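Local coordinates for protein dTDP-4-dehydrorhamnose reductase (Sulfolobus tokodaii, PDB 2GGS) that binds NADPH in a Rossmann fold and probably reduces dTDP-4-dehydrorhamnose, at residues G13-R18 / I184-L189; L41-T44 / R48-D51; R254-K257 / F263-L266. All coordinates share one frame; numbering follows the deposited sequence.

Contact 1 (G13-R18 / I184-L189); sequences GIELSR and ISARKL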
loop_
_atom_site.group_PDB
_atom_site.type_symbol
_atom_site.label_atom_id
_atom_site.label_comp_id
_atom_site.label_asym_id
_atom_site.label_seq_id
_atom_site.Cartn_x
_atom_site.Cartn_y
_atom_site.Cartn_z
ATOM N N GLY A 13 4.139 -4.933 -5.134
ATOM C CA GLY A 13 4.108 -6.172 -5.881
ATOM C C GLY A 13 5.453 -6.613 -6.426
ATOM O O GLY A 13 5.757 -7.773 -6.389
ATOM N N ILE A 14 6.245 -5.682 -6.963
ATOM C CA ILE A 14 7.606 -6.003 -7.457
ATOM C C ILE A 14 8.421 -6.680 -6.357
ATOM O O ILE A 14 9.048 -7.710 -6.587
ATOM C CB ILE A 14 8.310 -4.786 -8.005
ATOM C CG1 ILE A 14 7.601 -4.384 -9.308
ATOM C CG2 ILE A 14 9.823 -5.089 -8.315
ATOM C CD1 ILE A 14 7.957 -3.031 -9.824
ATOM N N GLU A 15 8.381 -6.058 -5.177
ATOM C CA GLU A 15 9.144 -6.539 -4.050
ATOM C C GLU A 15 8.603 -7.872 -3.510
ATOM O O GLU A 15 9.393 -8.779 -3.204
ATOM C CB GLU A 15 9.250 -5.453 -2.976
ATOM C CG GLU A 15 10.006 -4.196 -3.481
ATOM C CD GLU A 15 11.406 -4.495 -3.957
ATOM O OE1 GLU A 15 12.097 -5.332 -3.322
ATOM O OE2 GLU A 15 11.851 -3.886 -4.967
ATOM N N LEU A 16 7.282 -8.005 -3.400
ATOM C CA LEU A 16 6.679 -9.297 -3.061
ATOM C C LEU A 16 7.112 -10.404 -4.012
ATOM O O LEU A 16 7.454 -11.491 -3.596
ATOM C CB LEU A 16 5.146 -9.211 -3.087
ATOM C CG LEU A 16 4.452 -8.448 -1.961
ATOM C CD1 LEU A 16 2.949 -8.195 -2.184
ATOM C CD2 LEU A 16 4.672 -9.222 -0.643
ATOM N N SER A 17 7.047 -10.131 -5.317
ATOM C CA SER A 17 7.470 -11.112 -6.298
ATOM C C SER A 17 8.916 -11.588 -6.052
ATOM O O SER A 17 9.199 -12.778 -6.090
ATOM C CB SER A 17 7.314 -10.513 -7.693
ATOM O OG SER A 17 5.922 -10.401 -7.947
ATOM N N ARG A 18 9.803 -10.631 -5.788
ATOM C CA ARG A 18 11.233 -10.876 -5.633
ATOM C C ARG A 18 11.428 -11.835 -4.470
ATOM O O ARG A 18 12.154 -12.843 -4.581
ATOM C CB ARG A 18 11.956 -9.549 -5.378
ATOM C CG ARG A 18 13.485 -9.694 -5.280
ATOM C CD ARG A 18 14.183 -8.333 -5.153
ATOM N NE ARG A 18 13.771 -7.558 -3.982
ATOM C CZ ARG A 18 14.132 -7.805 -2.718
ATOM N NH1 ARG A 18 14.968 -8.801 -2.417
ATOM N NH2 ARG A 18 13.669 -7.027 -1.745
ATOM N N ILE A 184 6.882 3.304 4.894
ATOM C CA ILE A 184 7.627 2.064 4.883
ATOM C C ILE A 184 8.097 1.815 3.460
ATOM O O ILE A 184 7.347 2.088 2.500
ATOM C CB ILE A 184 6.726 0.890 5.427
ATOM C CG1 ILE A 184 7.497 -0.442 5.592
ATOM C CG2 ILE A 184 5.385 0.751 4.550
ATOM C CD1 ILE A 184 6.679 -1.499 6.334
ATOM N N SER A 185 9.320 1.328 3.289
ATOM C CA SER A 185 9.779 0.956 1.938
ATOM C C SER A 185 9.006 -0.235 1.441
ATOM O O SER A 185 8.589 -1.108 2.218
ATOM C CB SER A 185 11.262 0.632 1.872
ATOM O OG SER A 185 11.560 -0.476 2.703
ATOM N N ALA A 186 8.787 -0.285 0.122
ATOM C CA ALA A 186 8.163 -1.488 -0.399
ATOM C C ALA A 186 8.864 -2.768 0.010
ATOM O O ALA A 186 8.189 -3.756 0.286
ATOM C CB ALA A 186 8.035 -1.402 -1.949
ATOM N N ARG A 187 10.212 -2.785 0.019
ATOM C CA ARG A 187 10.954 -4.001 0.355
ATOM C C ARG A 187 10.756 -4.439 1.819
ATOM O O ARG A 187 10.652 -5.632 2.087
ATOM C CB ARG A 187 12.437 -3.873 0.007
ATOM C CG ARG A 187 13.179 -2.830 0.848
ATOM C CD ARG A 187 14.641 -2.866 0.402
ATOM N NE ARG A 187 15.459 -2.060 1.293
ATOM C CZ ARG A 187 16.786 -2.173 1.393
ATOM N NH1 ARG A 187 17.456 -3.048 0.648
ATOM N NH2 ARG A 187 17.446 -1.394 2.240
ATOM N N LYS A 188 10.715 -3.480 2.743
ATOM C CA LYS A 188 10.486 -3.850 4.149
ATOM C C LYS A 188 9.088 -4.370 4.386
ATOM O O LYS A 188 8.899 -5.375 5.102
ATOM C CB LYS A 188 10.794 -2.678 5.092
ATOM C CG LYS A 188 12.278 -2.341 5.122
ATOM C CD LYS A 188 13.112 -3.438 5.818
ATOM C CE LYS A 188 14.563 -2.979 5.938
ATOM N NZ LYS A 188 15.563 -4.097 5.849
ATOM N N LEU A 189 8.107 -3.689 3.783
ATOM C CA LEU A 189 6.702 -4.148 3.808
ATOM C C LEU A 189 6.594 -5.559 3.211
ATOM O O LEU A 189 5.935 -6.409 3.773
ATOM C CB LEU A 189 5.788 -3.160 3.068
ATOM C CG LEU A 189 4.319 -3.609 3.141
ATOM C CD1 LEU A 189 3.838 -3.956 4.589
ATOM C CD2 LEU A 189 3.432 -2.552 2.508
#

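Contact 2 (L41-T44 / R48-D51); sequences LDLT and RLED. With NDP (NADPH dihydro-nicotinamide-adenine-dinucleotide phosphate), chain C.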
loop_
_atom_site.group_PDB
_atom_site.type_symbol
_atom_site.label_atom_id
_atom_site.label_comp_id
_atom_site.label_asym_id
_atom_site.label_seq_id
_atom_site.Cartn_x
_atom_site.Cartn_y
_atom_site.Cartn_z
ATOM N N LEU A 41 -4.237 -8.909 -16.641
ATOM C CA LEU A 41 -5.619 -9.037 -16.152
ATOM C C LEU A 41 -6.095 -7.738 -15.547
ATOM O O LEU A 41 -5.481 -7.175 -14.598
ATOM C CB LEU A 41 -5.775 -10.225 -15.170
ATOM C CG LEU A 41 -7.128 -10.449 -14.501
ATOM C CD1 LEU A 41 -8.138 -10.945 -15.529
ATOM C CD2 LEU A 41 -6.966 -11.487 -13.410
ATOM N N ASP A 42 -7.195 -7.242 -16.088
ATOM C CA ASP A 42 -7.870 -6.088 -15.534
ATOM C C ASP A 42 -8.837 -6.575 -14.486
ATOM O O ASP A 42 -9.837 -7.243 -14.799
ATOM C CB ASP A 42 -8.643 -5.338 -16.637
ATOM C CG ASP A 42 -9.258 -4.037 -16.148
ATOM O OD1 ASP A 42 -9.514 -3.872 -14.916
ATOM O OD2 ASP A 42 -9.510 -3.142 -17.007
ATOM N N LEU A 43 -8.564 -6.227 -13.226
ATOM C CA LEU A 43 -9.403 -6.655 -12.099
ATOM C C LEU A 43 -10.843 -6.095 -12.119
ATOM O O LEU A 43 -11.702 -6.590 -11.378
ATOM C CB LEU A 43 -8.735 -6.287 -10.774
ATOM C CG LEU A 43 -7.936 -7.405 -10.105
ATOM C CD1 LEU A 43 -6.937 -8.085 -11.046
ATOM C CD2 LEU A 43 -7.256 -6.901 -8.831
ATOM N N THR A 44 -11.097 -5.094 -12.961
ATOM C CA THR A 44 -12.464 -4.534 -13.092
ATOM C C THR A 44 -13.319 -5.313 -14.117
ATOM O O THR A 44 -14.502 -5.018 -14.289
ATOM C CB THR A 44 -12.482 -3.025 -13.413
ATOM O OG1 THR A 44 -11.956 -2.789 -14.725
ATOM C CG2 THR A 44 -11.676 -2.206 -12.341
ATOM N N ARG A 48 -13.888 -12.241 -15.719
ATOM C CA ARG A 48 -12.532 -12.676 -16.117
ATOM C C ARG A 48 -11.649 -12.853 -14.872
ATOM O O ARG A 48 -10.894 -13.829 -14.774
ATOM C CB ARG A 48 -11.898 -11.722 -17.115
ATOM C CG ARG A 48 -12.354 -11.968 -18.551
ATOM C CD ARG A 48 -11.372 -11.426 -19.586
ATOM N NE ARG A 48 -12.012 -11.236 -20.888
ATOM C CZ ARG A 48 -11.457 -10.587 -21.910
ATOM N NH1 ARG A 48 -10.230 -10.091 -21.802
ATOM N NH2 ARG A 48 -12.123 -10.450 -23.053
ATOM N N LEU A 49 -11.782 -11.923 -13.929
ATOM C CA LEU A 49 -11.098 -12.039 -12.619
ATOM C C LEU A 49 -11.461 -13.323 -11.878
ATOM O O LEU A 49 -10.571 -14.100 -11.482
ATOM C CB LEU A 49 -11.387 -10.805 -11.758
ATOM C CG LEU A 49 -10.980 -10.883 -10.278
ATOM C CD1 LEU A 49 -9.441 -10.947 -10.203
ATOM C CD2 LEU A 49 -11.527 -9.669 -9.552
ATOM N N GLU A 50 -12.759 -13.557 -11.660
ATOM C CA GLU A 50 -13.177 -14.740 -10.944
ATOM C C GLU A 50 -12.723 -16.036 -11.641
ATOM O O GLU A 50 -12.264 -16.973 -10.992
ATOM C CB GLU A 50 -14.688 -14.742 -10.686
ATOM C CG GLU A 50 -15.169 -13.557 -9.831
ATOM C CD GLU A 50 -16.606 -13.706 -9.307
ATOM O OE1 GLU A 50 -17.037 -14.814 -8.950
ATOM O OE2 GLU A 50 -17.319 -12.704 -9.274
ATOM N N ASP A 51 -12.837 -16.072 -12.967
ATOM C CA ASP A 51 -12.409 -17.231 -13.745
ATOM C C ASP A 51 -10.919 -17.471 -13.568
ATOM O O ASP A 51 -10.481 -18.601 -13.415
ATOM C CB ASP A 51 -12.658 -17.010 -15.243
ATOM C CG ASP A 51 -12.346 -18.263 -16.054
ATOM O OD1 ASP A 51 -12.928 -19.319 -15.752
ATOM O OD2 ASP A 51 -11.487 -18.190 -16.943
HETATM P PA NDP C . 1.222 1.095 -7.131
HETATM O O1A NDP C . 0.530 2.310 -7.591
HETATM O O2A NDP C . 2.690 1.122 -7.335
HETATM O O5B NDP C . 0.653 -0.205 -7.826
HETATM C C5B NDP C . -0.723 -0.312 -8.144
HETATM C C4B NDP C . -0.890 -1.685 -8.741
HETATM O O4B NDP C . -2.290 -1.894 -8.942
HETATM C C3B NDP C . -0.152 -1.866 -10.058
HETATM O O3B NDP C . 0.424 -3.145 -10.073
HETATM C C2B NDP C . -1.306 -1.791 -11.066
HETATM O O2B NDP C . -0.972 -2.560 -12.181
HETATM C C1B NDP C . -2.413 -2.440 -10.247
HETATM N N9A NDP C . -3.736 -2.109 -10.786
HETATM C C8A NDP C . -4.358 -0.898 -10.759
HETATM N N7A NDP C . -5.560 -1.021 -11.393
HETATM C C5A NDP C . -5.676 -2.293 -11.808
HETATM C C6A NDP C . -6.677 -2.970 -12.516
HETATM N N6A NDP C . -7.752 -2.291 -13.004
HETATM N N1A NDP C . -6.450 -4.289 -12.801
HETATM C C2A NDP C . -5.307 -4.979 -12.414
HETATM N N3A NDP C . -4.324 -4.300 -11.734
HETATM C C4A NDP C . -4.519 -2.991 -11.454
HETATM O O3 NDP C . 0.733 0.951 -5.592
HETATM P PN NDP C . 1.627 0.474 -4.325
HETATM O O1N NDP C . 2.455 -0.682 -4.589
HETATM O O2N NDP C . 2.212 1.749 -3.851
HETATM O O5D NDP C . 0.446 0.120 -3.305
HETATM C C5D NDP C . 0.176 -1.234 -2.959
HETATM C C4D NDP C . -1.031 -1.345 -2.036
HETATM O O4D NDP C . -0.755 -0.618 -0.862
HETATM C C3D NDP C . -2.323 -0.767 -2.606
HETATM O O3D NDP C . -3.333 -1.571 -2.059
HETATM C C2D NDP C . -2.392 0.622 -2.019
HETATM O O2D NDP C . -3.733 1.080 -1.979
HETATM C C1D NDP C . -1.795 0.333 -0.620
HETATM N N1N NDP C . -1.249 1.558 -0.024
HETATM C C2N NDP C . -0.412 2.323 -0.792
HETATM C C3N NDP C . 0.298 3.387 -0.254
HETATM C C7N NDP C . 1.199 4.180 -1.144
HETATM O O7N NDP C . 1.732 5.392 -0.662
HETATM N N7N NDP C . 1.470 3.743 -2.372
HETATM C C4N NDP C . 0.155 3.747 1.214
HETATM C C5N NDP C . -0.815 2.873 1.973
HETATM C C6N NDP C . -1.456 1.815 1.316
HETATM P P2B NDP C . -0.468 -1.873 -13.605
HETATM O O1X NDP C . 0.175 -3.018 -14.279
HETATM O O2X NDP C . 0.458 -0.745 -13.300
HETATM O O3X NDP C . -1.688 -1.318 -14.385
#

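Contact 3 (R254-K257 / F263-L266); sequences RARK and FYTL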
loop_
_atom_site.group_PDB
_atom_site.type_symbol
_atom_site.label_atom_id
_atom_site.label_comp_id
_atom_site.label_asym_id
_atom_site.label_seq_id
_atom_site.Cartn_x
_atom_site.Cartn_y
_atom_site.Cartn_z
ATOM N N ARG A 254 1.356 -4.260 17.470
ATOM C CA ARG A 254 1.003 -5.680 17.402
ATOM C C ARG A 254 1.941 -6.441 16.483
ATOM O O ARG A 254 2.388 -7.546 16.796
ATOM C CB ARG A 254 -0.459 -5.896 17.002
ATOM C CG ARG A 254 -1.464 -5.350 18.028
ATOM C CD ARG A 254 -2.786 -6.073 17.886
ATOM N NE ARG A 254 -3.790 -5.526 18.797
ATOM C CZ ARG A 254 -4.485 -6.239 19.676
ATOM N NH1 ARG A 254 -4.290 -7.558 19.775
ATOM N NH2 ARG A 254 -5.386 -5.632 20.458
ATOM N N ALA A 255 2.212 -5.857 15.307
ATOM C CA ALA A 255 3.053 -6.496 14.324
ATOM C C ALA A 255 4.504 -6.551 14.770
ATOM O O ALA A 255 5.223 -7.487 14.417
ATOM C CB ALA A 255 2.938 -5.765 12.942
ATOM N N ARG A 256 4.930 -5.531 15.514
ATOM C CA ARG A 256 6.287 -5.480 16.050
ATOM C C ARG A 256 6.484 -6.630 17.009
ATOM O O ARG A 256 7.559 -7.187 17.019
ATOM C CB ARG A 256 6.603 -4.156 16.732
ATOM C CG ARG A 256 6.809 -2.998 15.779
ATOM C CD ARG A 256 7.555 -1.855 16.478
ATOM N NE ARG A 256 7.430 -0.567 15.768
ATOM C CZ ARG A 256 8.041 0.555 16.143
ATOM N NH1 ARG A 256 8.814 0.557 17.233
ATOM N NH2 ARG A 256 7.884 1.671 15.436
ATOM N N LYS A 257 5.447 -7.016 17.751
ATOM C CA LYS A 257 5.555 -8.233 18.594
ATOM C C LYS A 257 5.604 -9.531 17.782
ATOM O O LYS A 257 6.429 -10.393 18.008
ATOM C CB LYS A 257 4.438 -8.296 19.628
ATOM C CG LYS A 257 4.414 -7.087 20.547
ATOM C CD LYS A 257 3.282 -7.215 21.556
ATOM C CE LYS A 257 3.246 -6.000 22.489
ATOM N NZ LYS A 257 4.538 -5.859 23.204
ATOM N N PHE A 263 10.759 -3.974 10.278
ATOM C CA PHE A 263 10.110 -3.446 9.078
ATOM C C PHE A 263 9.874 -1.955 9.193
ATOM O O PHE A 263 9.383 -1.340 8.258
ATOM C CB PHE A 263 8.775 -4.173 8.858
ATOM C CG PHE A 263 7.801 -4.028 10.011
ATOM C CD1 PHE A 263 7.008 -2.893 10.161
ATOM C CD2 PHE A 263 7.716 -5.028 10.983
ATOM C CE1 PHE A 263 6.107 -2.771 11.231
ATOM C CE2 PHE A 263 6.807 -4.913 12.039
ATOM C CZ PHE A 263 6.049 -3.796 12.190
ATOM N N TYR A 264 10.192 -1.366 10.360
ATOM C CA TYR A 264 9.703 -0.038 10.679
ATOM C C TYR A 264 10.728 1.106 10.682
ATOM O O TYR A 264 10.389 2.235 10.342
ATOM C CB TYR A 264 8.963 -0.049 12.017
ATOM C CG TYR A 264 9.702 -0.836 13.063
ATOM C CD1 TYR A 264 10.674 -0.227 13.854
ATOM C CD2 TYR A 264 9.414 -2.184 13.265
ATOM C CE1 TYR A 264 11.354 -0.969 14.834
ATOM C CE2 TYR A 264 10.107 -2.941 14.236
ATOM C CZ TYR A 264 11.066 -2.310 15.006
ATOM O OH TYR A 264 11.744 -3.073 15.944
ATOM N N THR A 265 11.979 0.812 11.055
ATOM C CA THR A 265 13.019 1.828 10.983
ATOM C C THR A 265 13.106 2.381 9.567
ATOM O O THR A 265 13.112 1.594 8.601
ATOM C CB THR A 265 14.343 1.261 11.421
ATOM O OG1 THR A 265 14.204 0.861 12.789
ATOM C CG2 THR A 265 15.463 2.317 11.312
ATOM N N LEU A 266 13.128 3.699 9.458
ATOM C CA LEU A 266 13.167 4.350 8.148
ATOM C C LEU A 266 14.221 3.698 7.240
ATOM O O LEU A 266 15.388 3.546 7.624
ATOM C CB LEU A 266 13.466 5.831 8.257
ATOM C CG LEU A 266 13.419 6.597 6.916
ATOM C CD1 LEU A 266 11.947 6.617 6.413
ATOM C CD2 LEU A 266 13.978 8.006 7.042
HETATM O O HOH W 1 10.548 -5.732 16.401
#

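Contact 1 (G13-R18 / I184-L189)
Glu15 packs its aliphatic part against the first turn of helix 186-199: its CG lies 3.7 Å from the methyl CB of Ala186, and the backbones come close, with 5.4 Å between Glu15 CA and Arg187 CA. Farther out, Glu15 OE1 rests 3.7 Å from Arg187 CB, a contact with carbon and not a polar bond. The same CB is met by Arg18 NH2 at the edge of the guanidinium, so this methylene sits beside both members of an ion pair. In that pair NE and NH2 of Arg18 converge on the one atom OE1, NH2 at 2.8 Å, with OE1 in the guanidinium plane. Arg18 leaves the backbone with CG opposite N (chi1 -177°) and bends at chi3 (59°), which folds the group back over its own helix to Glu15. The other oxygen, Glu15 OE2, is in a salt bridge with Arg156, while the guanidinium of Arg187 turns to Asp267. With an alanine in place of Glu15, Arg18 and Arg156 would probably both lose their carboxylate mate and a gap would open beside the Ala186 methyl. Ser185 starts the second helix as its N-cap, Ser185 OG accepting from Lys188 N at 3.1 Å. Helix 11-20 follows the first strand through a loop holding Ser9 and Gly10 and carries cofactor-binding Gln11 and Leu12, the arrangement of the dinucleotide-binding helix in a Rossmann fold.

Contact 2 (L41-T44 / R48-D51)
Leu49 reaches back from the helix to the loop just before it and touches a backbone oxygen as well as side chains: its CD2 lies 3.6 Å from Leu43 O, while its CD1 packs 3.8 Å from Leu43 CG. Leu41 comes across the same side chain at about a right angle, with Leu41 CD2 4.1 Å from Leu49 CD1, and its other methyl lies over the backbone of Arg48. The position follows from the first torsion of Leu49, with CG opposite its own N (chi1 169°). Ile91 of helix 77-97 also packs on Leu49. This apolar cluster backs the adenine subsite of a Rossmann-type NADPH pocket, part of whose wall is the loop after strand 39-40. There Leu43 N donates to N1A of NADPH at 2.9 Å, and the cofactor's N6A donates to Asp42 OD1 at 3.0 Å, nearly straight at 171°. Asp42 OD1 also accepts from Thr44 N (2.8 Å), closing an Asx turn, and from Thr44 OG1 (2.7 Å); these two reach it from one face of the carboxylate plane, consistent with fixing the carboxylate, and N6A is the third donor. Leu43 touches both Leu49 and the cofactor, its CD1 lying 3.8 Å from C2A.

Contact 3 (R254-K257 / F263-L266)
Arg256 lays its side chain over one face of the Tyr264 ring, and the contact can be traced outward from the helix. CG leaves CB anti to the carbonyl carbon (chi1 -74°), and the chain then runs extended to NE, which carries it across the ring. CG is the first atom to touch, 3.6 Å from Tyr264 CE2 and 3.8 Å from Phe263 CZ, bridging the two aromatic residues. CD stands 3.7 Å from the Tyr264 ring centroid and close to its normal, a CH-pi contact. NE comes nearest of all, 3.5 Å above Tyr264 CG. CZ then makes a cation-pi contact at 3.8 Å from the ring centroid, and the guanidinium plane, tilted only 8° from the ring, is stacked on it. At the tip, NH1 lies over CE1 and NH2 near CD1 of the tyrosine.

On the helix side, Phe263 CZ sits 3.8 Å from Ala255 CB, and Phe263 and Ala255 both touch Val207. A water 3.0 Å from Tyr264 OH also makes a weak bond to Arg256 O. The short helix 253-258 is thus held to the loop that follows it by the guanidinium stacked on Tyr264, whose CD2 edge meets the face of Phe263. The flat stack keeps the N-H bonds roughly parallel to the ring, so NH2, near its margin, can form a salt bridge with Glu210, whose negative charge would probably offset the cation.

From the N terminus, the chain opens contact 1 on helix 11-20, the first helix after strand 3-6 of the parallel sheet. Contact 2 follows and closes at once, a local loop joining the end of strand 39-40 to helix 46-56; it is nested inside the long loop that contact 1 closes only at helix 186-199. Contact 3 comes later in series, tying helix 253-258 to the loop that follows it. Contacts 1 and 3 touch, with Ile184 CD1 3.3 Å from Phe263 O, whereas contacts 2 and 3 lie on opposite sides of the chain's centre, their own centres 33 Å apart. Nothing crosses: contact 1 joins helices far apart in sequence, and the others are short-range closures.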